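Long-range contacts in putative sensory box/GGDEF family protein (PDB 3LID), which probably makes cyclic di-GMP from two GTP molecules through a GGDEF domain, under the control of the extracellular PDC-fold sensor region described here: residues Lys80-Leu85 against Gly166-Asn171; Arg116-Tyr121 against Arg153-Ile158; Pro231-Glu236 against His262-Leu267. All coordinates share one frame; numbering follows the deposited sequence.

Interaction 1 (Lys80-Leu85 against Gly166-Asn171). With PO4 (phosphate ion), chain C.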
loop_
_atom_site.group_PDB
_atom_site.type_symbol
_atom_site.label_atom_id
_atom_site.label_comp_id
_atom_site.label_asym_id
_atom_site.label_seq_id
_atom_site.Cartn_x
_atom_site.Cartn_y
_atom_site.Cartn_z
ATOM N N LYS A 80 5.006 0.435 8.305
ATOM C CA LYS A 80 4.568 -0.336 9.444
ATOM C C LYS A 80 5.790 -1.068 10.104
ATOM O O LYS A 80 5.818 -1.267 11.299
ATOM C CB LYS A 80 3.500 -1.307 8.974
ATOM C CG LYS A 80 2.880 -2.018 10.167
ATOM C CD LYS A 80 1.440 -2.401 9.849
ATOM C CE LYS A 80 0.766 -2.987 11.058
ATOM N NZ LYS A 80 1.369 -4.319 11.354
ATOM N N GLN A 81 6.797 -1.366 9.311
ATOM C CA GLN A 81 8.038 -1.919 9.842
ATOM C C GLN A 81 9.165 -1.475 8.997
ATOM O O GLN A 81 8.990 -1.231 7.830
ATOM C CB GLN A 81 8.050 -3.496 9.696
ATOM C CG GLN A 81 6.912 -4.152 10.467
ATOM C CD GLN A 81 7.008 -5.672 10.325
ATOM O OE1 GLN A 81 6.286 -6.316 9.520
ATOM N NE2 GLN A 81 7.949 -6.238 11.057
ATOM N N ILE A 82 10.367 -1.412 9.598
ATOM C CA ILE A 82 11.595 -1.127 8.896
ATOM C C ILE A 82 12.584 -2.139 9.497
ATOM O O ILE A 82 12.740 -2.178 10.727
ATOM C CB ILE A 82 12.115 0.285 9.170
ATOM C CG1 ILE A 82 11.038 1.293 8.646
ATOM C CG2 ILE A 82 13.497 0.509 8.423
ATOM C CD1 ILE A 82 11.450 2.753 9.006
ATOM N N ARG A 83 13.151 -2.988 8.637
ATOM C CA ARG A 83 13.961 -4.093 9.125
ATOM C C ARG A 83 15.237 -4.241 8.349
ATOM O O ARG A 83 15.376 -3.877 7.174
ATOM C CB ARG A 83 13.215 -5.376 8.886
ATOM C CG ARG A 83 12.015 -5.533 9.877
ATOM C CD ARG A 83 11.228 -6.859 9.627
ATOM N NE ARG A 83 10.512 -6.724 8.331
ATOM C CZ ARG A 83 9.759 -7.706 7.815
ATOM N NH1 ARG A 83 9.647 -8.905 8.464
ATOM N NH2 ARG A 83 9.073 -7.498 6.680
ATOM N N PHE A 84 16.202 -4.872 9.021
ATOM C CA PHE A 84 17.376 -5.353 8.318
ATOM C C PHE A 84 17.403 -6.873 8.576
ATOM O O PHE A 84 17.272 -7.328 9.729
ATOM C CB PHE A 84 18.686 -4.736 8.873
ATOM C CG PHE A 84 19.874 -5.141 8.064
ATOM C CD1 PHE A 84 20.107 -4.551 6.820
ATOM C CD2 PHE A 84 20.668 -6.237 8.487
ATOM C CE1 PHE A 84 21.157 -4.948 6.028
ATOM C CE2 PHE A 84 21.797 -6.682 7.647
ATOM C CZ PHE A 84 22.009 -5.988 6.435
ATOM N N LEU A 85 17.456 -7.656 7.488
ATOM C CA LEU A 85 17.595 -9.134 7.549
ATOM C C LEU A 85 19.016 -9.469 7.122
ATOM O O LEU A 85 19.572 -8.887 6.201
ATOM C CB LEU A 85 16.600 -9.839 6.556
ATOM C CG LEU A 85 15.142 -9.953 7.054
ATOM C CD1 LEU A 85 14.495 -8.605 7.383
ATOM C CD2 LEU A 85 14.327 -10.597 5.818
ATOM N N GLY A 166 23.195 -8.312 3.912
ATOM C CA GLY A 166 21.777 -8.579 4.252
ATOM C C GLY A 166 20.879 -7.700 3.355
ATOM O O GLY A 166 21.275 -7.214 2.323
ATOM N N TYR A 167 19.672 -7.488 3.868
ATOM C CA TYR A 167 18.630 -6.819 3.077
ATOM C C TYR A 167 17.946 -5.807 3.925
ATOM O O TYR A 167 17.508 -6.110 5.032
ATOM C CB TYR A 167 17.577 -7.869 2.627
ATOM C CG TYR A 167 18.266 -8.965 1.831
ATOM C CD1 TYR A 167 18.404 -8.843 0.440
ATOM C CD2 TYR A 167 18.772 -10.092 2.467
ATOM C CE1 TYR A 167 19.109 -9.830 -0.304
ATOM C CE2 TYR A 167 19.494 -11.076 1.753
ATOM C CZ TYR A 167 19.637 -10.917 0.356
ATOM O OH TYR A 167 20.316 -11.871 -0.343
ATOM N N LEU A 168 17.813 -4.595 3.387
ATOM C CA LEU A 168 16.890 -3.616 3.987
ATOM C C LEU A 168 15.491 -3.913 3.462
ATOM O O LEU A 168 15.323 -4.077 2.261
ATOM C CB LEU A 168 17.314 -2.235 3.518
ATOM C CG LEU A 168 16.387 -1.110 3.927
ATOM C CD1 LEU A 168 16.483 -0.923 5.457
ATOM C CD2 LEU A 168 16.823 0.230 3.246
ATOM N N VAL A 169 14.500 -3.967 4.356
ATOM C CA VAL A 169 13.137 -4.257 3.961
ATOM C C VAL A 169 12.246 -3.239 4.628
ATOM O O VAL A 169 12.298 -3.050 5.859
ATOM C CB VAL A 169 12.687 -5.644 4.473
ATOM C CG1 VAL A 169 11.248 -5.927 4.043
ATOM C CG2 VAL A 169 13.618 -6.751 3.886
ATOM N N LEU A 170 11.380 -2.597 3.827
ATOM C CA LEU A 170 10.491 -1.588 4.413
ATOM C C LEU A 170 9.064 -1.999 4.097
ATOM O O LEU A 170 8.770 -2.249 2.957
ATOM C CB LEU A 170 10.759 -0.202 3.701
ATOM C CG LEU A 170 12.264 0.093 3.481
ATOM C CD1 LEU A 170 12.415 1.349 2.626
ATOM C CD2 LEU A 170 12.856 0.292 4.902
ATOM N N ASN A 171 8.200 -2.057 5.070
ATOM C CA ASN A 171 6.820 -2.517 4.839
ATOM C C ASN A 171 5.973 -1.266 4.752
ATOM O O ASN A 171 5.612 -0.684 5.774
ATOM C CB ASN A 171 6.329 -3.414 5.984
ATOM C CG ASN A 171 6.867 -4.798 5.875
ATOM O OD1 ASN A 171 8.058 -4.982 5.527
ATOM N ND2 ASN A 171 6.013 -5.794 6.116
HETATM P P PO4 C . 6.236 -9.734 6.946
HETATM O O1 PO4 C . 5.861 -9.105 8.301
HETATM O O2 PO4 C . 7.439 -10.622 7.288
HETATM O O3 PO4 C . 6.661 -8.704 5.938
HETATM O O4 PO4 C . 5.087 -10.585 6.416
HETATM O O HOH W 1 10.102 -4.175 7.102
#

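Interaction 2 (Arg116-Tyr121 against Arg153-Ile158). With PO4 (phosphate ion), chain C.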
loop_
_atom_site.group_PDB
_atom_site.type_symbol
_atom_site.label_atom_id
_atom_site.label_comp_id
_atom_site.label_asym_id
_atom_site.label_seq_id
_atom_site.Cartn_x
_atom_site.Cartn_y
_atom_site.Cartn_z
ATOM N N ARG A 116 9.970 -17.121 3.031
ATOM C CA ARG A 116 9.035 -16.235 2.363
ATOM C C ARG A 116 9.451 -15.951 0.943
ATOM O O ARG A 116 10.625 -15.727 0.652
ATOM C CB ARG A 116 8.978 -14.917 3.097
ATOM C CG ARG A 116 8.214 -15.086 4.493
ATOM C CD ARG A 116 6.748 -15.506 4.356
ATOM N NE ARG A 116 5.912 -14.389 3.781
ATOM C CZ ARG A 116 5.486 -13.332 4.488
ATOM N NH1 ARG A 116 5.811 -13.177 5.812
ATOM N NH2 ARG A 116 4.740 -12.360 3.846
ATOM N N GLU A 117 8.454 -15.914 0.046
ATOM C CA GLU A 117 8.818 -15.610 -1.340
ATOM C C GLU A 117 9.419 -14.226 -1.538
ATOM O O GLU A 117 10.237 -14.023 -2.430
ATOM C CB GLU A 117 7.572 -15.828 -2.224
ATOM C CG GLU A 117 7.147 -17.333 -2.238
ATOM C CD GLU A 117 8.189 -18.279 -2.928
ATOM O OE1 GLU A 117 9.099 -17.806 -3.650
ATOM O OE2 GLU A 117 8.159 -19.517 -2.688
ATOM N N TYR A 118 9.058 -13.266 -0.681
ATOM C CA TYR A 118 9.565 -11.928 -0.891
ATOM C C TYR A 118 11.033 -11.940 -0.573
ATOM O O TYR A 118 11.805 -11.173 -1.157
ATOM C CB TYR A 118 8.790 -10.860 -0.061
ATOM C CG TYR A 118 9.030 -10.824 1.446
ATOM C CD1 TYR A 118 10.248 -10.352 1.988
ATOM C CD2 TYR A 118 8.030 -11.250 2.331
ATOM C CE1 TYR A 118 10.427 -10.300 3.372
ATOM C CE2 TYR A 118 8.199 -11.188 3.722
ATOM C CZ TYR A 118 9.432 -10.750 4.221
ATOM O OH TYR A 118 9.560 -10.653 5.577
ATOM N N PHE A 119 11.439 -12.840 0.344
ATOM C CA PHE A 119 12.842 -12.952 0.683
ATOM C C PHE A 119 13.630 -13.608 -0.434
ATOM O O PHE A 119 14.701 -13.118 -0.818
ATOM C CB PHE A 119 13.081 -13.718 1.994
ATOM C CG PHE A 119 14.537 -13.896 2.254
ATOM C CD1 PHE A 119 15.320 -12.813 2.628
ATOM C CD2 PHE A 119 15.125 -15.140 2.047
ATOM C CE1 PHE A 119 16.687 -13.000 2.860
ATOM C CE2 PHE A 119 16.511 -15.316 2.272
ATOM C CZ PHE A 119 17.243 -14.264 2.661
ATOM N N LYS A 120 13.107 -14.687 -0.986
ATOM C CA LYS A 120 13.801 -15.299 -2.109
ATOM C C LYS A 120 13.917 -14.325 -3.280
ATOM O O LYS A 120 14.924 -14.323 -3.997
ATOM C CB LYS A 120 12.998 -16.532 -2.519
ATOM C CG LYS A 120 13.007 -17.600 -1.355
ATOM C CD LYS A 120 12.200 -18.862 -1.703
ATOM C CE LYS A 120 12.213 -19.764 -0.483
ATOM N NZ LYS A 120 11.328 -20.926 -0.740
ATOM N N TYR A 121 12.882 -13.506 -3.503
ATOM C CA TYR A 121 12.967 -12.440 -4.542
ATOM C C TYR A 121 14.088 -11.424 -4.203
ATOM O O TYR A 121 14.959 -11.093 -5.025
ATOM C CB TYR A 121 11.599 -11.757 -4.691
ATOM C CG TYR A 121 11.702 -10.612 -5.698
ATOM C CD1 TYR A 121 11.967 -10.890 -7.033
ATOM C CD2 TYR A 121 11.569 -9.295 -5.300
ATOM C CE1 TYR A 121 12.076 -9.840 -7.983
ATOM C CE2 TYR A 121 11.707 -8.242 -6.225
ATOM C CZ TYR A 121 11.939 -8.520 -7.546
ATOM O OH TYR A 121 12.086 -7.449 -8.408
ATOM N N ARG A 153 6.255 -4.349 0.155
ATOM C CA ARG A 153 7.596 -4.418 0.817
ATOM C C ARG A 153 8.629 -3.879 -0.176
ATOM O O ARG A 153 8.786 -4.390 -1.282
ATOM C CB ARG A 153 7.923 -5.908 1.134
ATOM C CG ARG A 153 7.041 -6.376 2.334
ATOM C CD ARG A 153 7.044 -7.938 2.410
ATOM N NE ARG A 153 6.124 -8.396 3.428
ATOM C CZ ARG A 153 4.820 -8.518 3.233
ATOM N NH1 ARG A 153 4.274 -8.167 2.025
ATOM N NH2 ARG A 153 4.055 -8.945 4.237
ATOM N N ILE A 154 9.379 -2.871 0.249
ATOM C CA ILE A 154 10.524 -2.359 -0.556
ATOM C C ILE A 154 11.765 -3.202 -0.102
ATOM O O ILE A 154 11.910 -3.429 1.125
ATOM C CB ILE A 154 10.789 -0.921 -0.211
ATOM C CG1 ILE A 154 9.452 -0.107 -0.242
ATOM C CG2 ILE A 154 11.847 -0.376 -1.167
ATOM C CD1 ILE A 154 8.734 -0.155 -1.625
ATOM N N LEU A 155 12.552 -3.659 -1.058
ATOM C CA LEU A 155 13.640 -4.614 -0.813
ATOM C C LEU A 155 14.909 -4.072 -1.403
ATOM O O LEU A 155 14.899 -3.589 -2.503
ATOM C CB LEU A 155 13.277 -5.889 -1.523
ATOM C CG LEU A 155 11.907 -6.454 -1.141
ATOM C CD1 LEU A 155 11.613 -7.635 -2.094
ATOM C CD2 LEU A 155 11.979 -7.037 0.376
ATOM N N MET A 156 16.021 -4.127 -0.628
ATOM C CA MET A 156 17.301 -3.603 -1.137
ATOM C C MET A 156 18.418 -4.406 -0.454
ATOM O O MET A 156 18.657 -4.222 0.760
ATOM C CB MET A 156 17.375 -2.094 -0.796
ATOM C CG MET A 156 18.657 -1.393 -1.271
ATOM S SD MET A 156 18.687 0.249 -0.652
ATOM C CE MET A 156 20.285 0.551 -1.322
ATOM N N PRO A 157 19.159 -5.194 -1.238
ATOM C CA PRO A 157 20.356 -5.873 -0.620
ATOM C C PRO A 157 21.415 -4.790 -0.341
ATOM O O PRO A 157 21.568 -3.826 -1.133
ATOM C CB PRO A 157 20.859 -6.821 -1.704
ATOM C CG PRO A 157 19.602 -6.920 -2.687
ATOM C CD PRO A 157 18.955 -5.575 -2.646
ATOM N N ILE A 158 22.122 -4.908 0.807
ATOM C CA ILE A 158 23.027 -3.891 1.252
ATOM C C ILE A 158 24.424 -4.604 1.342
ATOM O O ILE A 158 24.518 -5.670 1.911
ATOM C CB ILE A 158 22.700 -3.362 2.676
ATOM C CG1 ILE A 158 21.261 -2.728 2.689
ATOM C CG2 ILE A 158 23.797 -2.245 3.031
ATOM C CD1 ILE A 158 21.087 -1.604 1.641
HETATM P P PO4 C . 6.236 -9.734 6.946
HETATM O O1 PO4 C . 5.861 -9.105 8.301
HETATM O O2 PO4 C . 7.439 -10.622 7.288
HETATM O O3 PO4 C . 6.661 -8.704 5.938
HETATM O O4 PO4 C . 5.087 -10.585 6.416
#

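Interaction 3 (Pro231-Glu236 against His262-Leu267)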
loop_
_atom_site.group_PDB
_atom_site.type_symbol
_atom_site.label_atom_id
_atom_site.label_comp_id
_atom_site.label_asym_id
_atom_site.label_seq_id
_atom_site.Cartn_x
_atom_site.Cartn_y
_atom_site.Cartn_z
ATOM N N PRO A 231 -13.465 -5.603 -18.288
ATOM C CA PRO A 231 -12.580 -5.320 -19.388
ATOM C C PRO A 231 -12.196 -3.850 -19.563
ATOM O O PRO A 231 -11.097 -3.556 -20.027
ATOM C CB PRO A 231 -13.420 -5.809 -20.656
ATOM C CG PRO A 231 -14.254 -6.887 -20.070
ATOM C CD PRO A 231 -14.747 -6.260 -18.737
ATOM N N ARG A 232 -13.101 -2.932 -19.246
ATOM C CA ARG A 232 -12.822 -1.517 -19.408
ATOM C C ARG A 232 -11.752 -1.181 -18.339
ATOM O O ARG A 232 -10.836 -0.410 -18.583
ATOM C CB ARG A 232 -14.107 -0.704 -19.152
ATOM C CG ARG A 232 -15.381 -1.153 -20.097
ATOM C CD ARG A 232 -15.221 -0.694 -21.570
ATOM N NE ARG A 232 -16.413 -1.171 -22.346
ATOM C CZ ARG A 232 -16.636 -2.440 -22.734
ATOM N NH1 ARG A 232 -15.730 -3.363 -22.492
ATOM N NH2 ARG A 232 -17.781 -2.804 -23.349
ATOM N N VAL A 233 -11.922 -1.742 -17.143
ATOM C CA VAL A 233 -10.943 -1.426 -16.048
ATOM C C VAL A 233 -9.585 -1.964 -16.434
ATOM O O VAL A 233 -8.577 -1.256 -16.345
ATOM C CB VAL A 233 -11.393 -2.118 -14.792
ATOM C CG1 VAL A 233 -10.358 -1.891 -13.628
ATOM C CG2 VAL A 233 -12.685 -1.417 -14.318
ATOM N N VAL A 234 -9.564 -3.218 -16.940
ATOM C CA VAL A 234 -8.293 -3.879 -17.294
ATOM C C VAL A 234 -7.564 -3.171 -18.413
ATOM O O VAL A 234 -6.343 -3.219 -18.505
ATOM C CB VAL A 234 -8.603 -5.385 -17.604
ATOM C CG1 VAL A 234 -7.399 -6.157 -18.157
ATOM C CG2 VAL A 234 -9.239 -6.007 -16.351
ATOM N N SER A 235 -8.294 -2.431 -19.250
ATOM C CA SER A 235 -7.657 -1.636 -20.287
ATOM C C SER A 235 -6.641 -0.585 -19.741
ATOM O O SER A 235 -5.798 -0.109 -20.465
ATOM C CB SER A 235 -8.729 -0.925 -21.114
ATOM O OG SER A 235 -9.161 0.282 -20.565
ATOM N N GLU A 236 -6.793 -0.269 -18.454
ATOM C CA GLU A 236 -5.923 0.722 -17.735
ATOM C C GLU A 236 -6.198 2.148 -18.210
ATOM O O GLU A 236 -5.527 3.069 -17.772
ATOM C CB GLU A 236 -4.458 0.384 -17.866
ATOM C CG GLU A 236 -4.117 -0.928 -17.228
ATOM C CD GLU A 236 -2.674 -1.281 -17.351
ATOM O OE1 GLU A 236 -1.867 -0.375 -17.372
ATOM O OE2 GLU A 236 -2.349 -2.468 -17.374
ATOM N N HIS A 262 -5.993 -0.755 -9.684
ATOM C CA HIS A 262 -7.177 -0.026 -10.278
ATOM C C HIS A 262 -7.881 0.733 -9.212
ATOM O O HIS A 262 -8.145 0.224 -8.125
ATOM C CB HIS A 262 -8.134 -1.070 -10.890
ATOM C CG HIS A 262 -7.458 -1.961 -11.879
ATOM N ND1 HIS A 262 -6.937 -1.485 -13.075
ATOM C CD2 HIS A 262 -7.245 -3.311 -11.888
ATOM C CE1 HIS A 262 -6.427 -2.490 -13.769
ATOM N NE2 HIS A 262 -6.609 -3.612 -13.087
ATOM N N LEU A 263 -8.166 2.007 -9.478
ATOM C CA LEU A 263 -8.819 2.827 -8.490
ATOM C C LEU A 263 -10.284 2.919 -8.998
ATOM O O LEU A 263 -10.514 3.223 -10.164
ATOM C CB LEU A 263 -8.243 4.255 -8.477
ATOM C CG LEU A 263 -6.898 4.434 -7.717
ATOM C CD1 LEU A 263 -5.849 3.401 -8.113
ATOM C CD2 LEU A 263 -6.398 5.873 -8.076
ATOM N N ILE A 264 -11.205 2.683 -8.094
ATOM C CA ILE A 264 -12.659 2.565 -8.461
ATOM C C ILE A 264 -13.484 3.444 -7.617
ATOM O O ILE A 264 -13.338 3.487 -6.393
ATOM C CB ILE A 264 -13.087 1.135 -8.227
ATOM C CG1 ILE A 264 -12.228 0.139 -9.046
ATOM C CG2 ILE A 264 -14.634 0.913 -8.451
ATOM C CD1 ILE A 264 -12.323 0.252 -10.508
ATOM N N ILE A 265 -14.469 4.133 -8.253
ATOM C CA ILE A 265 -15.502 4.796 -7.526
ATOM C C ILE A 265 -16.776 4.102 -8.025
ATOM O O ILE A 265 -17.051 4.147 -9.209
ATOM C CB ILE A 265 -15.546 6.314 -7.796
ATOM C CG1 ILE A 265 -14.297 6.927 -7.179
ATOM C CG2 ILE A 265 -16.797 6.980 -7.125
ATOM C CD1 ILE A 265 -14.085 8.371 -7.464
ATOM N N ASP A 266 -17.463 3.432 -7.116
ATOM C CA ASP A 266 -18.636 2.587 -7.428
ATOM C C ASP A 266 -19.791 3.170 -6.624
ATOM O O ASP A 266 -19.779 3.161 -5.409
ATOM C CB ASP A 266 -18.308 1.102 -7.097
ATOM C CG ASP A 266 -19.517 0.190 -7.102
ATOM O OD1 ASP A 266 -20.663 0.675 -7.318
ATOM O OD2 ASP A 266 -19.313 -1.024 -6.835
ATOM N N LEU A 267 -20.789 3.766 -7.308
ATOM C CA LEU A 267 -21.954 4.326 -6.609
ATOM C C LEU A 267 -23.238 3.647 -7.139
ATOM O O LEU A 267 -23.425 3.480 -8.369
ATOM C CB LEU A 267 -22.089 5.794 -6.960
ATOM C CG LEU A 267 -20.922 6.602 -6.391
ATOM C CD1 LEU A 267 -20.721 7.829 -7.260
ATOM C CD2 LEU A 267 -21.295 6.927 -4.969
#

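Interaction 1 (Lys80-Leu85 against Gly166-Asn171)
Arg83 and Asn171, whose side chains cross obliquely on the same face of an antiparallel strand pair, grip a phosphate ion, probably from the crystallisation liquor. The Arg83 guanidinium uses both ends: NH1 donates to phosphate O2 at 3.0 Å and NH2 to O3 at 2.8 Å. Asn171 ND2 gives O3 a nearly straight bond of 3.0 Å (172°). The two side chains also hold each other, Arg83 NH2 reaching Asn171 OD1 at 2.9 Å from above the carbonyl plane, guanidinium and amide 73° apart. A water fixes the remaining side of the guanidinium: it accepts from Arg83 NE at 2.9 Å and donates to Val169 O and Asn171 OD1. Glu91 forms a salt bridge with Arg83 NH1, and Glu138 takes a bond from Asn171 ND2.

Beneath this cluster runs the backbone ladder. Arg83 pairs with Val169 and Leu85 with Tyr167 through two bonds each, the shortest from Tyr167 N to Leu85 O at 2.7 Å. On the opposite face, Ile82 CG2 meets Leu170 CD2 at 3.6 Å, and helix 9-45 packs against Leu168 and Leu170. The Phe84 ring, with CG anti to the backbone N (chi1 -175°), reaches along the neighbouring strand until CZ lies 3.4 Å from Gly166 CA, where a CB would collide with the ring.

This PDC-domain sheet is apolar toward helix 9-45 and mixed on its other face: Leu85 and Tyr167 pack under helix 117-124, while Arg83 and Asn171 form a polar patch suited to an anion; Glu91 and Glu138 would temper its positive charge.

Interaction 2 (Arg116-Tyr121 against Arg153-Ile158)
Helix 117-124 lies over the antiparallel sheet of a PDC domain, and Arg153 rises from strand 150-160 to meet it. From a CB directed at the helix, the Arg153 chain runs extended from CG to NE and crosses Tyr118 at about a right angle. Its CD sits over one face of the Tyr118 ring, a CH-pi contact 3.6 Å from the centroid and 18° off the ring normal. Next, NE donates to phosphate O3 at 2.6 Å. At the tip, NH2 bonds to phosphate O4 at 2.9 Å and more weakly to O3, while NH1 turns to Glu136 O. The phosphate probably comes from the crystallisation liquor.

Arg116, at the N-cap position, brings a second positive charge: its NH2 stands 3.5 Å from Arg153 NH2, over a face of that guanidinium. Two like charges so close are presumably tolerated because phosphate O4 also accepts from Arg116 NH1 at 2.8 Å, and Glu136 forms a salt bridge with Arg116 NH2. Arg116 CB lies against the ring face of Tyr118 opposite Arg153, so the tyrosine is sandwiched between the two arginine chains.

Farther along the helix the contact turns apolar. Leu155 CD1 meets the edge of the Tyr121 ring at CD2, 3.6 Å away, while Leu155 CD2 packs on Tyr118. Tyr118 adopts the crowded first torsion (chi1 73°), and its OH donates to phosphate O2 at 2.7 Å.

Interaction 3 (Pro231-Glu236 against His262-Leu267)
The imidazole of His262 has Val233 CG1 over one face, 3.6 Å from the ring centroid and 22° off its normal, a CH-pi contact that places the short helix 230-234 on the antiparallel sheet of the second PDC domain. At the ring edge lies Glu236 CG, 4.4 Å from His262 CE1, and the Trp230 ring meets the imidazole nearly perpendicularly. His262 ND1 is hydrogen-bonded to Ser252 OG on the adjoining strand, which fixes the turn of the ring.

Val233 carries the contact with both methyls. CG1 stands anti to the backbone N (chi1 177°) and comes within 3.4 Å of His262 CG, displaced from the ring centre toward its rim. CG2 goes the other way to Ile264 CD1 at 4.2 Å, the two side chains crossing at about a right angle, and Phe222 and Phe250 close round this pair. On the opposite face of strand 260-268, Leu263 and Ile265 pack against helix 9-45, so the strand is sandwiched between helices.

The chain leaves the helix beside the histidine. Glu236 has a positive phi (71°), and its N bonds to Val233 O at 2.9 Å. Its carboxylate stays clear of the imidazole, and OE1 makes a long, weak ion pair with Lys254. Just before it, Ser235 OG donates to a lone pair of Arg232 O at 2.7 Å.

Interactions 1 and 2 share one sheet: strands 163-173 and 150-160 are neighbours, joined by probable backbone bonds such as Leu168 N to Met156 O, and both contacts close on the same phosphate. Interaction 1 is strand against strand, a hydrogen-bonded ladder; interaction 2 sets a helix over that sheet by side-chain packing and the shared phosphate, without direct hydrogen bonds. Interaction 3 repeats the helix-on-sheet theme in the other PDC domain, its centre about 30 Å from that of interaction 2, but has no ligand or charge cluster and relies on apolar and CH-pi contacts. All three are largely buried, and helix 9-45 runs beneath both sheets, touching the strands of interactions 1 and 3.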